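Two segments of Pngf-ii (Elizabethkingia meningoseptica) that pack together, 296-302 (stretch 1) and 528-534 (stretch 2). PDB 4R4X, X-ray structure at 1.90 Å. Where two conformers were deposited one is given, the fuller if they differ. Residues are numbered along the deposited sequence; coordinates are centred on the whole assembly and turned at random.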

# COMPACT_ATOMS: atom_id res chain seq x y z
N PHE A 296 -4.87 21.08 6.50
CA PHE A 296 -4.85 19.83 5.75
C PHE A 296 -4.13 18.70 6.51
O PHE A 296 -3.39 18.96 7.48
N ILE A 297 -4.40 17.47 6.10
CA ILE A 297 -3.77 16.27 6.67
C ILE A 297 -2.76 15.73 5.67
O ILE A 297 -3.09 15.49 4.48
N GLU A 298 -1.54 15.52 6.17
CA GLU A 298 -0.48 14.83 5.41
C GLU A 298 -0.66 13.32 5.48
O GLU A 298 -0.47 12.71 6.56
N LEU A 299 -1.05 12.68 4.38
CA LEU A 299 -1.05 11.21 4.37
C LEU A 299 0.38 10.66 4.47
O LEU A 299 0.61 9.69 5.18
N MSE A 300 1.31 11.31 3.78
CA MSE A 300 2.70 10.83 3.65
C MSE A 300 3.57 12.03 3.38
O MSE A 300 3.33 12.75 2.42
N ARG A 301 4.58 12.27 4.22
CA ARG A 301 5.59 13.28 3.99
C ARG A 301 6.81 12.55 3.43
O ARG A 301 7.26 11.54 4.01
N PHE A 302 7.31 13.02 2.29
CA PHE A 302 8.42 12.37 1.61
C PHE A 302 9.36 13.42 1.03
O PHE A 302 9.00 14.59 0.88
N TRP A 528 10.56 24.74 10.33
CA TRP A 528 10.14 23.39 10.74
C TRP A 528 8.76 23.05 10.18
O TRP A 528 7.79 23.74 10.49
N ASN A 529 8.71 22.01 9.35
CA ASN A 529 7.47 21.47 8.81
C ASN A 529 6.92 20.45 9.78
O ASN A 529 7.47 19.33 9.90
N VAL A 530 5.85 20.82 10.50
CA VAL A 530 5.28 19.95 11.52
C VAL A 530 3.76 19.84 11.33
O VAL A 530 3.04 20.83 11.09
N SER A 531 3.28 18.60 11.37
CA SER A 531 1.84 18.36 11.41
C SER A 531 1.45 17.46 12.57
O SER A 531 2.20 16.58 13.02
N GLY A 532 0.23 17.71 13.06
CA GLY A 532 -0.32 17.01 14.19
C GLY A 532 -1.77 16.69 13.98
O GLY A 532 -2.58 17.58 13.69
N VAL A 533 -2.10 15.41 14.06
CA VAL A 533 -3.45 14.95 13.99
C VAL A 533 -3.75 14.23 15.30
O VAL A 533 -3.01 13.36 15.73
N LEU A 534 -4.85 14.62 15.94
CA LEU A 534 -5.30 13.97 17.16
C LEU A 534 -6.11 12.71 16.86
O LEU A 534 -7.02 12.76 16.07

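The contact between these stretches is small, 262 Å² summed over both sides, and its backbones stand well apart: Glu298 CA lies 7.3 Å from Ser531 CA. Ile297 CA is 7.4 Å from Val533 CA, and the spacing widens to 9.7 Å between Arg301 CA and Asn529 CA. The strand that includes Arg301 and the strand of stretch 2 run nearly antiparallel, at 166°, so side chains must span the gap.

Arg301 has the most area covered, 63 Å². Its CA-to-CB bond points toward stretch 2, and chi1 is t (170°), while chi2, at 106°, lies between wells. The guanidinium reaches the backbone of Asn529: Arg301 NH1 donates to Asn529 O at 2.8 Å with an N-H...O angle of 137°, and Arg301 NH2 adds a weak bond to the same oxygen at 3.1 Å and 127°. Asn529 CB, whose CA-to-CB bond also points toward stretch 1, lies over one face of the guanidinium, 3.5 Å from Arg301 NH1.

Glu298 pairs with this group from its own stretch; its CA-to-CB bond points toward stretch 2, with chi1 m (-57°) and chi2 t (179°). Arg301 NH2 bonds Glu298 OE1 at 2.8 Å (145°), forming a salt bridge, and Arg301 NE bonds Glu298 OE2 at 2.9 Å (151°), a two-point arrangement.

Ser531, with 46 Å² covered, joins this network from stretch 2. Its CA-to-CB bond points toward stretch 1, and with chi1 p (78°) Ser531 OG donates to Glu298 OE1 at 2.6 Å. That oxygen therefore accepts from both Ser531 and Arg301. Water 1 provides a second link, accepting from Glu298 N at 2.9 Å and donating to Ser531 OG at 3.0 Å.

Beyond the polar cluster, the contact becomes apolar. The CA-to-CB bond of Val533 (chi1 t) points toward stretch 1, that of Ile297 (chi1 m, chi2 t) sideways; Ile297 CG1 meets Val533 CG2 at 4.1 Å.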

# COMPACT_ATOMS: atom_id res chain seq x y z
CB PHE A 296 -4.30 20.02 4.32
CG PHE A 296 -2.82 20.21 4.23
CD1 PHE A 296 -1.98 19.12 4.07
CD2 PHE A 296 -2.26 21.48 4.27
CE1 PHE A 296 -0.61 19.29 3.96
CE2 PHE A 296 -0.88 21.66 4.15
CZ PHE A 296 -0.05 20.56 3.99
CB ILE A 297 -4.82 15.23 7.00
CG1 ILE A 297 -5.63 15.73 8.21
CG2 ILE A 297 -4.24 13.84 7.31
CD1 ILE A 297 -6.79 14.85 8.54
CB GLU A 298 0.90 15.17 5.98
CG GLU A 298 1.19 16.62 6.01
CD GLU A 298 2.55 16.95 6.60
OE1 GLU A 298 2.90 16.42 7.68
OE2 GLU A 298 3.26 17.75 5.98
CB LEU A 299 -1.69 10.65 3.10
CG LEU A 299 -3.14 11.00 2.80
CD1 LEU A 299 -3.64 10.13 1.64
CD2 LEU A 299 -4.01 10.78 4.05
CB MSE A 300 2.84 9.84 2.47
CG MSE A 300 4.29 9.41 2.19
SE MSE A 300 4.59 8.96 0.28
CE MSE A 300 2.92 8.00 -0.09
CB ARG A 301 5.94 14.02 5.29
CG ARG A 301 7.17 14.93 5.22
CD ARG A 301 6.89 16.42 5.19
NE ARG A 301 5.99 16.88 6.25
CZ ARG A 301 6.31 17.30 7.48
NH1 ARG A 301 7.57 17.34 7.90
NH2 ARG A 301 5.34 17.66 8.32
CB PHE A 302 7.94 11.39 0.51
CG PHE A 302 7.28 12.05 -0.68
CD1 PHE A 302 5.93 12.41 -0.64
CD2 PHE A 302 8.00 12.30 -1.86
CE1 PHE A 302 5.32 13.03 -1.73
CE2 PHE A 302 7.39 12.92 -2.95
CZ PHE A 302 6.06 13.29 -2.89
CB TRP A 528 10.16 23.26 12.27
CG TRP A 528 11.55 23.17 12.78
CD1 TRP A 528 12.44 24.20 12.93
CD2 TRP A 528 12.27 21.98 13.09
NE1 TRP A 528 13.66 23.71 13.35
CE2 TRP A 528 13.57 22.35 13.47
CE3 TRP A 528 11.92 20.62 13.13
CZ2 TRP A 528 14.52 21.42 13.88
CZ3 TRP A 528 12.87 19.71 13.53
CH2 TRP A 528 14.15 20.09 13.88
CB ASN A 529 7.71 20.79 7.46
CG ASN A 529 7.98 21.76 6.34
OD1 ASN A 529 7.34 22.79 6.20
ND2 ASN A 529 8.89 21.37 5.47
CB VAL A 530 5.65 20.39 12.96
CG1 VAL A 530 7.15 20.63 13.09
CG2 VAL A 530 4.92 21.65 13.37
CB SER A 531 1.32 17.82 10.08
OG SER A 531 1.62 16.46 9.95
CB VAL A 533 -3.63 13.99 12.80
CG1 VAL A 533 -5.03 13.41 12.78
CG2 VAL A 533 -3.37 14.74 11.50
CB LEU A 534 -6.13 14.94 17.99
CG LEU A 534 -6.68 14.39 19.31
CD1 LEU A 534 -5.55 14.05 20.25
CD2 LEU A 534 -7.61 15.42 19.96
O HOH W 1 -1.21 15.85 9.07